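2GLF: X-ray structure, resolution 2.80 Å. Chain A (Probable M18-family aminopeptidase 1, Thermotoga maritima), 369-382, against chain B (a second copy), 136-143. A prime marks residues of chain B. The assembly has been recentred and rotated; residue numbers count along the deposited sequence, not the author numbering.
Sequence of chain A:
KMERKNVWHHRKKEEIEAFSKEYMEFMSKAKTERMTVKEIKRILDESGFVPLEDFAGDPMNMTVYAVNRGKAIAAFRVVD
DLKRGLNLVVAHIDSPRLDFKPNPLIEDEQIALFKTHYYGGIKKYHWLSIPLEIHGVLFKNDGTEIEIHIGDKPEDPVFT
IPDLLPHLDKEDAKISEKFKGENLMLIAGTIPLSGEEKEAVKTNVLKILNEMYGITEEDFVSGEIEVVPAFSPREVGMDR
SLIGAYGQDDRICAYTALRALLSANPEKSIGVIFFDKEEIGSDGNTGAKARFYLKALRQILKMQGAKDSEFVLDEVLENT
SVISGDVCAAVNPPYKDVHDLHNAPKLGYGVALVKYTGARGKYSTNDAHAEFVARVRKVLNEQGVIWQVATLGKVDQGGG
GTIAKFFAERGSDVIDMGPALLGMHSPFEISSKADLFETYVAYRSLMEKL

Chain A 369-382: HAEFVARVRKVLNE
Chain B, residues 136-143: GVLFKNDG

Chain A contributes a helix, residues 370-382, with His369 at the N-cap position. Its phi lies between -71° and -52° and its psi between -65° and -32°. The i to i+4 hydrogen bonds run from Val373 N to His369 O (3.1 Å) through to Glu382 N to Lys378 O (2.9 Å); Val379 N to Arg375 O (3.4 Å) is weak. Chain B contributes the end of a strand, Gly136′ (162/-148), Val137′ (-157/150), Leu138′ (-138/143) and Phe139′ (-113/133), followed by a type I turn from Lys140′ (-73/173) to Gly143′. The turn is closed by Gly143′ N to Lys140′ O at 3.1 Å. Asn141′ (-69/-18) and Asp142′ (-92/12) occupy its central positions. Gly143′ has phi/psi 85/-9, where a CB would be jammed against the preceding carbonyl O.

Helix and strand run nearly parallel, with 10° between their directions and axes 8.4 Å apart at closest approach. The register pairs Ala370 CA with Leu138′ CA at 7.1 Å, Ala374 CA with Phe139′ CA at 6.0 Å, and Lys378 CA with Asn141′ CA at 5.7 Å. Ala370, Ala374, Arg377 and Asn381 point their CA-to-CB bonds toward chain B, as the helical repeat allows. On the strand, Val137′ and Phe139′ point toward the helix and Leu138′ points away.

Phe139′ (chi1 -65°, m; chi2 87°) packs on the two alanines. Ala374 CB lies 3.5 Å from Phe139′ CB, and Ala370 CB lies 3.9 Å from Phe139′ CE1. Glu371, with chi1 between wells at 5°, places OE1 at the ring edge, 3.5 Å from Phe139′ CZ. Val137′ (chi1 p) adds a looser contact, Ala370 CB to Val137′ CG1 at 4.5 Å.

Arg377 has chi1 -142° and chi2 -113°, both between wells, then chi3 m. Arg377 NH2 gives a weak hydrogen bond to Phe139′ O, 2.9 Å long with an angle of 123°. The carbonyl O lies at the guanidinium edge, while Asn141′ CB lies over one face. Arg377 is also hydrogen-bonded elsewhere in the structure.

Asn141′ (chi1 t) has the most area covered of any residue here. Its CA-to-CB bond points sideways, but the side-chain end comes nearer the helix. Asn381 ND2 and Asn141′ ND2 are modelled 2.6 Å apart. Both are donors, so this close approach is not a hydrogen bond.

Lys378 is t, t, t, m along its chain. Lys378 CG packs 3.6 Å from Asn141′ O, and Lys378 CE lies 4.2 Å from Asp142′ C. Lys378 NZ forms a salt bridge within the helix, 2.6 Å to Glu382 OE2.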

# COMPACT_ATOMS: atom_id res chain seq x y z
N HIS A 369 -21.80 24.40 -35.33
CA HIS A 369 -22.80 25.36 -34.85
C HIS A 369 -24.19 24.82 -35.16
O HIS A 369 -24.38 24.11 -36.14
CB HIS A 369 -22.61 26.70 -35.56
CG HIS A 369 -21.23 27.27 -35.42
ND1 HIS A 369 -20.70 27.63 -34.20
CD2 HIS A 369 -20.30 27.58 -36.35
CE1 HIS A 369 -19.49 28.14 -34.38
NE2 HIS A 369 -19.22 28.12 -35.67
N ALA A 370 -25.16 25.16 -34.32
CA ALA A 370 -26.52 24.70 -34.53
C ALA A 370 -27.01 25.03 -35.95
O ALA A 370 -27.63 24.19 -36.61
CB ALA A 370 -27.44 25.32 -33.51
N GLU A 371 -26.72 26.24 -36.41
CA GLU A 371 -27.16 26.66 -37.74
C GLU A 371 -26.69 25.69 -38.82
O GLU A 371 -27.47 25.33 -39.71
CB GLU A 371 -26.65 28.07 -38.07
CG GLU A 371 -25.73 28.69 -37.02
CD GLU A 371 -26.47 29.12 -35.77
OE1 GLU A 371 -27.28 30.07 -35.85
OE2 GLU A 371 -26.24 28.51 -34.71
N PHE A 372 -25.44 25.27 -38.75
CA PHE A 372 -24.91 24.34 -39.74
C PHE A 372 -25.53 22.95 -39.60
O PHE A 372 -25.84 22.30 -40.59
CB PHE A 372 -23.39 24.24 -39.63
CG PHE A 372 -22.75 23.55 -40.79
CD1 PHE A 372 -21.73 22.63 -40.59
CD2 PHE A 372 -23.18 23.80 -42.09
CE1 PHE A 372 -21.14 21.97 -41.68
CE2 PHE A 372 -22.60 23.15 -43.18
CZ PHE A 372 -21.58 22.24 -42.98
N VAL A 373 -25.71 22.49 -38.36
CA VAL A 373 -26.31 21.19 -38.16
C VAL A 373 -27.73 21.26 -38.73
O VAL A 373 -28.27 20.27 -39.24
CB VAL A 373 -26.37 20.82 -36.66
CG1 VAL A 373 -26.97 19.43 -36.48
CG2 VAL A 373 -24.97 20.87 -36.06
N ALA A 374 -28.33 22.44 -38.64
CA ALA A 374 -29.68 22.65 -39.16
C ALA A 374 -29.66 22.43 -40.67
O ALA A 374 -30.45 21.66 -41.21
CB ALA A 374 -30.15 24.06 -38.83
N ARG A 375 -28.75 23.12 -41.35
CA ARG A 375 -28.63 23.00 -42.79
C ARG A 375 -28.37 21.56 -43.23
O ARG A 375 -28.92 21.10 -44.23
CB ARG A 375 -27.51 23.91 -43.29
CG ARG A 375 -27.81 25.39 -43.13
CD ARG A 375 -26.62 26.23 -43.53
NE ARG A 375 -26.19 25.94 -44.90
CZ ARG A 375 -25.03 26.31 -45.41
NH1 ARG A 375 -24.16 27.00 -44.67
NH2 ARG A 375 -24.73 26.00 -46.67
N VAL A 376 -27.54 20.85 -42.48
CA VAL A 376 -27.22 19.46 -42.81
C VAL A 376 -28.42 18.56 -42.53
O VAL A 376 -28.70 17.63 -43.29
CB VAL A 376 -26.02 18.96 -41.99
CG1 VAL A 376 -25.76 17.48 -42.27
CG2 VAL A 376 -24.79 19.79 -42.33
N ARG A 377 -29.13 18.84 -41.45
CA ARG A 377 -30.28 18.03 -41.07
C ARG A 377 -31.38 18.14 -42.12
O ARG A 377 -32.10 17.17 -42.37
CB ARG A 377 -30.82 18.48 -39.71
CG ARG A 377 -31.29 17.33 -38.84
CD ARG A 377 -32.79 17.34 -38.61
NE ARG A 377 -33.21 18.52 -37.88
CZ ARG A 377 -34.38 18.64 -37.26
NH1 ARG A 377 -35.26 17.64 -37.26
NH2 ARG A 377 -34.69 19.77 -36.64
N LYS A 378 -31.49 19.31 -42.74
CA LYS A 378 -32.51 19.56 -43.76
C LYS A 378 -32.25 18.72 -45.01
O LYS A 378 -33.11 17.97 -45.46
CB LYS A 378 -32.55 21.04 -44.12
CG LYS A 378 -33.80 21.49 -44.85
CD LYS A 378 -33.83 23.00 -45.01
CE LYS A 378 -35.15 23.51 -45.57
NZ LYS A 378 -35.38 23.08 -46.99
N VAL A 379 -31.04 18.86 -45.56
CA VAL A 379 -30.67 18.10 -46.75
C VAL A 379 -30.92 16.60 -46.54
O VAL A 379 -31.61 15.96 -47.34
CB VAL A 379 -29.18 18.30 -47.11
CG1 VAL A 379 -28.80 17.37 -48.25
CG2 VAL A 379 -28.92 19.75 -47.51
N LEU A 380 -30.36 16.06 -45.46
CA LEU A 380 -30.51 14.64 -45.16
C LEU A 380 -31.95 14.20 -45.17
O LEU A 380 -32.35 13.39 -46.01
CB LEU A 380 -29.89 14.32 -43.80
CG LEU A 380 -28.37 14.43 -43.68
CD1 LEU A 380 -27.95 14.03 -42.27
CD2 LEU A 380 -27.68 13.53 -44.71
N ASN A 381 -32.75 14.72 -44.25
CA ASN A 381 -34.15 14.35 -44.17
C ASN A 381 -34.89 14.54 -45.49
O ASN A 381 -35.73 13.71 -45.86
CB ASN A 381 -34.84 15.12 -43.06
CG ASN A 381 -34.35 14.72 -41.69
OD1 ASN A 381 -34.18 13.53 -41.40
ND2 ASN A 381 -34.14 15.70 -40.82
N GLU A 382 -34.59 15.62 -46.20
CA GLU A 382 -35.24 15.89 -47.48
C GLU A 382 -34.90 14.85 -48.55
O GLU A 382 -35.77 14.48 -49.35
CB GLU A 382 -34.91 17.30 -47.94
CG GLU A 382 -35.99 18.30 -47.56
CD GLU A 382 -35.53 19.75 -47.61
OE1 GLU A 382 -34.55 20.04 -48.32
OE2 GLU A 382 -36.17 20.59 -46.94
N GLY B 136 -30.46 29.24 -25.41
CA GLY B 136 -29.94 28.74 -26.67
C GLY B 136 -30.86 28.93 -27.86
O GLY B 136 -31.62 29.89 -27.93
N VAL B 137 -30.77 28.00 -28.80
CA VAL B 137 -31.58 28.06 -30.01
C VAL B 137 -31.75 26.67 -30.65
O VAL B 137 -30.89 25.80 -30.52
CB VAL B 137 -30.93 29.04 -31.02
CG1 VAL B 137 -29.50 28.63 -31.29
CG2 VAL B 137 -31.73 29.05 -32.31
N LEU B 138 -32.88 26.47 -31.33
CA LEU B 138 -33.18 25.21 -32.00
C LEU B 138 -33.77 25.51 -33.37
O LEU B 138 -34.53 26.47 -33.53
CB LEU B 138 -34.21 24.40 -31.19
CG LEU B 138 -34.05 24.13 -29.69
CD1 LEU B 138 -35.34 23.50 -29.17
CD2 LEU B 138 -32.85 23.22 -29.40
N PHE B 139 -33.43 24.71 -34.38
CA PHE B 139 -33.98 24.90 -35.71
C PHE B 139 -34.88 23.74 -36.06
O PHE B 139 -34.52 22.58 -35.85
CB PHE B 139 -32.85 25.00 -36.75
CG PHE B 139 -31.98 26.20 -36.58
CD1 PHE B 139 -30.88 26.16 -35.72
CD2 PHE B 139 -32.26 27.38 -37.25
CE1 PHE B 139 -30.09 27.29 -35.54
CE2 PHE B 139 -31.47 28.52 -37.07
CZ PHE B 139 -30.38 28.47 -36.21
N LYS B 140 -36.07 24.04 -36.58
CA LYS B 140 -37.01 22.99 -36.96
C LYS B 140 -36.44 22.36 -38.23
O LYS B 140 -35.45 22.84 -38.78
CB LYS B 140 -38.40 23.59 -37.25
CG LYS B 140 -38.86 24.61 -36.22
CD LYS B 140 -39.59 23.96 -35.06
CE LYS B 140 -41.09 23.92 -35.33
NZ LYS B 140 -41.70 25.29 -35.45
N ASN B 141 -37.06 21.28 -38.70
CA ASN B 141 -36.57 20.63 -39.91
C ASN B 141 -36.79 21.52 -41.13
O ASN B 141 -36.16 21.33 -42.17
CB ASN B 141 -37.27 19.29 -40.13
CG ASN B 141 -36.56 18.43 -41.15
OD1 ASN B 141 -36.26 18.88 -42.26
ND2 ASN B 141 -36.29 17.18 -40.79
N ASP B 142 -37.68 22.50 -40.99
CA ASP B 142 -37.99 23.41 -42.09
C ASP B 142 -37.14 24.67 -42.06
O ASP B 142 -37.44 25.64 -42.76
CB ASP B 142 -39.46 23.81 -42.05
CG ASP B 142 -39.78 24.71 -40.87
OD1 ASP B 142 -40.97 24.99 -40.63
OD2 ASP B 142 -38.83 25.15 -40.18
N GLY B 143 -36.09 24.68 -41.25
CA GLY B 143 -35.23 25.84 -41.17
C GLY B 143 -35.69 26.93 -40.21
O GLY B 143 -34.94 27.88 -39.95